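Local coordinates for protein possible galactose mutarotase (Streptomyces platensis subsp. rosaceus, PDB 4RNL) that is of unknown function but, as a member of the aldose 1-epimerase family, probably interconverts the alpha and beta anomers of galactose or a related sugar, at residues 39-44 / 121-126; 278-283 / 308-313. One frame throughout, in Å; residues are numbered along the deposited sequence.

Contact 1: residues 39-44 / 121-126; sequences LTYGGI and RVVWDA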
loop_
_atom_site.group_PDB
_atom_site.type_symbol
_atom_site.label_atom_id
_atom_site.label_comp_id
_atom_site.label_asym_id
_atom_site.label_seq_id
_atom_site.Cartn_x
_atom_site.Cartn_y
_atom_site.Cartn_z
ATOM N N LEU A 39 -2.793 5.747 11.738
ATOM C CA LEU A 39 -3.107 7.167 11.927
ATOM C C LEU A 39 -4.355 7.544 11.157
ATOM O O LEU A 39 -4.589 7.021 10.067
ATOM C CB LEU A 39 -1.957 8.040 11.432
ATOM C CG LEU A 39 -0.540 7.679 11.869
ATOM C CD1 LEU A 39 0.418 8.701 11.283
ATOM C CD2 LEU A 39 -0.423 7.627 13.396
ATOM N N THR A 40 -5.151 8.468 11.693
ATOM C CA THR A 40 -6.302 8.968 10.935
ATOM C C THR A 40 -5.838 9.856 9.779
ATOM O O THR A 40 -6.597 10.125 8.845
ATOM C CB THR A 40 -7.303 9.735 11.807
ATOM O OG1 THR A 40 -6.641 10.836 12.446
ATOM C CG2 THR A 40 -7.904 8.820 12.862
ATOM N N TYR A 41 -4.593 10.321 9.841
ATOM C CA TYR A 41 -4.021 11.055 8.704
ATOM C C TYR A 41 -3.567 10.064 7.648
ATOM O O TYR A 41 -2.686 9.239 7.907
ATOM C CB TYR A 41 -2.825 11.903 9.152
ATOM C CG TYR A 41 -2.131 12.683 8.045
ATOM C CD1 TYR A 41 -2.822 13.622 7.284
ATOM C CD2 TYR A 41 -0.775 12.506 7.789
ATOM C CE1 TYR A 41 -2.183 14.347 6.288
ATOM C CE2 TYR A 41 -0.128 13.225 6.795
ATOM C CZ TYR A 41 -0.838 14.140 6.045
ATOM O OH TYR A 41 -0.199 14.865 5.055
ATOM N N GLY A 42 -4.178 10.134 6.467
ATOM C CA GLY A 42 -3.760 9.328 5.336
ATOM C C GLY A 42 -3.854 7.832 5.559
ATOM O O GLY A 42 -3.238 7.053 4.824
ATOM N N GLY A 43 -4.618 7.427 6.569
ATOM C CA GLY A 43 -4.780 6.019 6.907
ATOM C C GLY A 43 -3.445 5.332 7.114
ATOM O O GLY A 43 -3.300 4.130 6.891
ATOM N N ILE A 44 -2.464 6.110 7.552
ATOM C CA ILE A 44 -1.078 5.656 7.557
ATOM C C ILE A 44 -0.832 4.544 8.576
ATOM O O ILE A 44 -1.178 4.667 9.747
ATOM C CB ILE A 44 -0.122 6.842 7.825
ATOM C CG1 ILE A 44 0.020 7.694 6.557
ATOM C CG2 ILE A 44 1.259 6.345 8.238
ATOM C CD1 ILE A 44 0.477 9.130 6.846
ATOM N N ARG A 121 -3.058 12.084 2.073
ATOM C CA ARG A 121 -2.775 13.401 2.647
ATOM C C ARG A 121 -4.024 14.108 3.146
ATOM O O ARG A 121 -4.059 15.336 3.217
ATOM C CB ARG A 121 -2.062 14.285 1.615
ATOM C CG ARG A 121 -0.648 13.830 1.279
ATOM C CD ARG A 121 -0.536 13.420 -0.172
ATOM N NE ARG A 121 0.808 12.948 -0.509
ATOM C CZ ARG A 121 1.573 13.494 -1.444
ATOM N NH1 ARG A 121 1.125 14.525 -2.157
ATOM N NH2 ARG A 121 2.774 12.994 -1.685
ATOM N N VAL A 122 -5.056 13.330 3.473
ATOM C CA VAL A 122 -6.269 13.879 4.069
ATOM C C VAL A 122 -6.596 13.111 5.348
ATOM O O VAL A 122 -6.125 11.980 5.541
ATOM C CB VAL A 122 -7.472 13.814 3.096
ATOM C CG1 VAL A 122 -7.190 14.640 1.849
ATOM C CG2 VAL A 122 -7.769 12.374 2.714
ATOM N N VAL A 123 -7.382 13.725 6.226
ATOM C CA VAL A 123 -7.735 13.096 7.503
ATOM C C VAL A 123 -9.060 12.342 7.386
ATOM O O VAL A 123 -10.046 12.861 6.842
ATOM C CB VAL A 123 -7.793 14.122 8.648
ATOM C CG1 VAL A 123 -8.209 13.461 9.955
ATOM C CG2 VAL A 123 -6.436 14.791 8.827
ATOM N N TRP A 124 -9.067 11.109 7.886
ATOM C CA TRP A 124 -10.236 10.227 7.850
ATOM C C TRP A 124 -10.957 10.165 9.197
ATOM O O TRP A 124 -10.323 10.266 10.257
ATOM C CB TRP A 124 -9.784 8.814 7.446
ATOM C CG TRP A 124 -9.255 8.754 6.034
ATOM C CD1 TRP A 124 -8.133 9.351 5.545
ATOM C CD2 TRP A 124 -9.856 8.065 4.933
ATOM N NE1 TRP A 124 -7.993 9.074 4.201
ATOM C CE2 TRP A 124 -9.039 8.282 3.804
ATOM C CE3 TRP A 124 -10.998 7.270 4.800
ATOM C CZ2 TRP A 124 -9.336 7.745 2.552
ATOM C CZ3 TRP A 124 -11.292 6.732 3.551
ATOM C CH2 TRP A 124 -10.465 6.974 2.446
ATOM N N ASP A 125 -12.282 10.021 9.160
ATOM C CA ASP A 125 -13.056 9.751 10.376
ATOM C C ASP A 125 -12.746 8.328 10.803
ATOM O O ASP A 125 -12.567 7.460 9.960
ATOM C CB ASP A 125 -14.565 9.856 10.108
ATOM C CG ASP A 125 -15.022 11.274 9.854
ATOM O OD1 ASP A 125 -14.305 12.214 10.249
ATOM O OD2 ASP A 125 -16.114 11.443 9.267
ATOM N N ALA A 126 -12.676 8.084 12.105
ATOM C CA ALA A 126 -12.348 6.751 12.580
ATOM C C ALA A 126 -13.339 6.287 13.635
ATOM O O ALA A 126 -13.828 7.083 14.440
ATOM C CB ALA A 126 -10.924 6.726 13.159
#
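T40 and W124 meet through the main chain, W124 N donating to T40 O at 2.8 Å; G42 N donates to V122 O at the same length. The first bond is nearly straight, 172° at the hydrogen. Together the bonds flank a single beta bridge in which the CA atoms of Y41 and V123 lie 4.4 Å apart. T40 O also receives a CA-H...O contact from V123, so one carbonyl meets two donors. G42 and G43, both with positive phi, are the central residues of a type I' turn from Y41 to I44. The turn joins strands 35-39 and 45-51, and G42 N, at its second position, is the donor to V122 O.

The apolar contacts lie beside these bonds. With chi1 at 58°, T40 OG1 lies between its own N and carbonyl carbon, while T40 CG2, anti to the carbonyl carbon, meets A126 CB at 3.7 Å; V123 CG1 comes near OG1, whose hydrogen-bond partner is D23 N. V123 CG2 sits at the edge of the Y41 ring, 4.1 Å from CD1, the two side chains crossing at about a right angle.

Y41 and R121 touch without a polar bond: Y41 ring atom CE1 is 3.6 Å from R121 C, and Y41 OH is 3.9 Å from R121 CG. The guanidinium is engaged beyond the contact, where NH1 donates to P116 O. W124 likewise turns its NE1 to F119 O and meets the F119 ring edge-to-face, while T40 O lies at the edge of its indole.

The chemistry implies an attachment fixed by main-chain atoms: neither hydrogen bond across it uses a side chain, and the polar ends of T40, R121 and W124 tie it to surrounding segments.

Contact 2: residues 278-283 / 308-313; sequences GLQLYT and ETQHFP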
loop_
_atom_site.group_PDB
_atom_site.type_symbol
_atom_site.label_atom_id
_atom_site.label_comp_id
_atom_site.label_asym_id
_atom_site.label_seq_id
_atom_site.Cartn_x
_atom_site.Cartn_y
_atom_site.Cartn_z
ATOM N N GLY A 278 -2.982 -7.402 -9.296
ATOM C CA GLY A 278 -1.645 -6.883 -9.505
ATOM C C GLY A 278 -0.906 -6.594 -8.214
ATOM O O GLY A 278 -1.496 -6.471 -7.136
ATOM N N LEU A 279 0.410 -6.487 -8.332
ATOM C CA LEU A 279 1.239 -6.139 -7.192
ATOM C C LEU A 279 2.371 -5.258 -7.679
ATOM O O LEU A 279 3.120 -5.646 -8.568
ATOM C CB LEU A 279 1.777 -7.412 -6.525
ATOM C CG LEU A 279 2.686 -7.286 -5.295
ATOM C CD1 LEU A 279 2.534 -8.514 -4.409
ATOM C CD2 LEU A 279 4.137 -7.186 -5.714
ATOM N N GLN A 280 2.499 -4.075 -7.090
ATOM C CA GLN A 280 3.635 -3.215 -7.389
ATOM C C GLN A 280 4.754 -3.558 -6.416
ATOM O O GLN A 280 4.555 -3.530 -5.209
ATOM C CB GLN A 280 3.252 -1.741 -7.218
ATOM C CG GLN A 280 4.276 -0.756 -7.779
ATOM C CD GLN A 280 4.174 -0.609 -9.280
ATOM O OE1 GLN A 280 3.203 -1.069 -9.896
ATOM N NE2 GLN A 280 5.178 0.020 -9.886
ATOM N N LEU A 281 5.928 -3.890 -6.940
ATOM C CA LEU A 281 7.094 -4.121 -6.098
ATOM C C LEU A 281 7.948 -2.869 -6.220
ATOM O O LEU A 281 8.347 -2.507 -7.314
ATOM C CB LEU A 281 7.871 -5.342 -6.603
ATOM C CG LEU A 281 9.236 -5.598 -5.962
ATOM C CD1 LEU A 281 9.091 -5.746 -4.465
ATOM C CD2 LEU A 281 9.882 -6.845 -6.561
ATOM N N TYR A 282 8.198 -2.184 -5.112
ATOM C CA TYR A 282 9.014 -0.977 -5.163
ATOM C C TYR A 282 10.091 -1.045 -4.100
ATOM O O TYR A 282 9.801 -1.239 -2.923
ATOM C CB TYR A 282 8.157 0.289 -4.997
ATOM C CG TYR A 282 8.996 1.547 -4.995
ATOM C CD1 TYR A 282 9.902 1.799 -6.020
ATOM C CD2 TYR A 282 8.893 2.474 -3.962
ATOM C CE1 TYR A 282 10.695 2.948 -6.016
ATOM C CE2 TYR A 282 9.670 3.625 -3.948
ATOM C CZ TYR A 282 10.565 3.855 -4.978
ATOM O OH TYR A 282 11.336 4.990 -4.960
ATOM N N THR A 283 11.339 -0.897 -4.521
ATOM C CA THR A 283 12.464 -1.082 -3.610
ATOM C C THR A 283 13.023 0.211 -3.017
ATOM O O THR A 283 14.164 0.231 -2.575
ATOM C CB THR A 283 13.604 -1.879 -4.280
ATOM O OG1 THR A 283 13.926 -1.277 -5.546
ATOM C CG2 THR A 283 13.161 -3.314 -4.522
ATOM N N GLU A 308 2.604 -3.461 -3.006
ATOM C CA GLU A 308 1.298 -2.813 -3.049
ATOM C C GLU A 308 0.352 -3.577 -3.948
ATOM O O GLU A 308 0.539 -3.620 -5.169
ATOM C CB GLU A 308 1.434 -1.381 -3.576
ATOM C CG GLU A 308 2.597 -0.620 -2.969
ATOM C CD GLU A 308 3.081 0.492 -3.872
ATOM O OE1 GLU A 308 2.229 1.195 -4.440
ATOM O OE2 GLU A 308 4.310 0.647 -4.029
ATOM N N THR A 309 -0.677 -4.164 -3.351
ATOM C CA THR A 309 -1.663 -4.910 -4.133
ATOM C C THR A 309 -2.591 -3.907 -4.790
ATOM O O THR A 309 -3.037 -2.951 -4.153
ATOM C CB THR A 309 -2.447 -5.867 -3.238
ATOM O OG1 THR A 309 -3.049 -5.118 -2.182
ATOM C CG2 THR A 309 -1.498 -6.906 -2.610
ATOM N N GLN A 310 -2.890 -4.117 -6.071
ATOM C CA GLN A 310 -3.515 -3.058 -6.849
ATOM C C GLN A 310 -4.039 -3.576 -8.178
ATOM O O GLN A 310 -3.747 -4.707 -8.579
ATOM C CB GLN A 310 -2.453 -1.989 -7.126
ATOM C CG GLN A 310 -1.289 -2.552 -7.951
ATOM C CD GLN A 310 -0.324 -1.492 -8.412
ATOM O OE1 GLN A 310 -0.333 -0.372 -7.904
ATOM N NE2 GLN A 310 0.517 -1.834 -9.393
ATOM N N HIS A 311 -4.831 -2.754 -8.859
ATOM C CA HIS A 311 -5.047 -2.952 -10.290
ATOM C C HIS A 311 -3.863 -2.321 -11.038
ATOM O O HIS A 311 -3.095 -1.553 -10.454
ATOM C CB HIS A 311 -6.389 -2.358 -10.731
ATOM C CG HIS A 311 -7.557 -3.272 -10.500
ATOM N ND1 HIS A 311 -7.793 -3.885 -9.287
ATOM C CD2 HIS A 311 -8.554 -3.668 -11.323
ATOM C CE1 HIS A 311 -8.882 -4.627 -9.376
ATOM N NE2 HIS A 311 -9.364 -4.514 -10.603
ATOM N N PHE A 312 -3.704 -2.659 -12.315
ATOM C CA PHE A 312 -2.492 -2.313 -13.065
ATOM C C PHE A 312 -2.349 -0.805 -13.298
ATOM O O PHE A 312 -3.353 -0.097 -13.432
ATOM C CB PHE A 312 -2.495 -3.001 -14.442
ATOM C CG PHE A 312 -2.556 -4.509 -14.401
ATOM C CD1 PHE A 312 -2.430 -5.220 -13.210
ATOM C CD2 PHE A 312 -2.731 -5.219 -15.583
ATOM C CE1 PHE A 312 -2.487 -6.613 -13.208
ATOM C CE2 PHE A 312 -2.788 -6.603 -15.589
ATOM C CZ PHE A 312 -2.666 -7.301 -14.395
ATOM N N PRO A 313 -1.097 -0.305 -13.361
ATOM C CA PRO A 313 -0.844 1.103 -13.700
ATOM C C PRO A 313 -1.529 1.498 -14.999
ATOM O O PRO A 313 -1.569 0.693 -15.935
ATOM C CB PRO A 313 0.678 1.151 -13.891
ATOM C CG PRO A 313 1.190 0.056 -12.996
ATOM C CD PRO A 313 0.151 -1.037 -13.067
#
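Q280 and E308 form a hydrogen-bonded pair between neighbouring antiparallel strands, 278-282 and 305-310, in one sheet of the beta-sandwich characteristic of galactose mutarotases. Q280 N donates to E308 O at 2.8 Å, and E308 N returns the bond to Q280 O, each at 167°. Their side chains run side by side on one face, pointing the same way, with amide and carboxylate planes 51° apart. E308 OE2 is hydrogen-bonded to a glycerol, probably from the crystallisation liquor, which is consistent with a ligand pocket on this face.

Further along that face, Q280 bends at chi2 and its OE1 accepts a hydrogen bond from Q310 NE2 at 2.8 Å, on a lone pair, though the bond is bent to 135° at the hydrogen; its own NE2 is hydrogen-bonded to D242 OD1. Q310 NE2 also bonds N244 OD1. An alanine at Q310 would probably leave Q280 OE1 and N244 OD1 without this shared donor, with the Q280 amide held from its NE2 side by D242 alone among the partners described.

G278, the third heavily buried residue, pairs with Q310: Q310 N reaches G278 O at 2.9 Å from above the carbonyl plane, whereas G278 N to Q310 O is weak. A CB on G278 would clash with Q310 O and F312 CD1. The bare CA admits the F312 ring edge, with CE1 of F312 3.8 Å from G278 CA.

In the fold
Contact 2 is the buried one, its centre about 8 Å from the centre of the chain, whereas contact 1 lies about 14 Å out and is partly buried. Their centres are about 22 Å apart and their nearest atoms about 12 Å, so they do not touch. Nor do they hold the same elements: 39-44/121-126 fastens the turn between strands 35-39 and 45-51 to the start of strand 125-129, outermost in its sheet, and the residues leading into it, while 278-283/308-313 pairs two inner strands of another sheet. The chemistry differs accordingly: a lone bridge with mainly apolar side-chain touches in contact 1, an antiparallel pairing, distorted at its G278-Q310 end, with a side-chain amide network in contact 2.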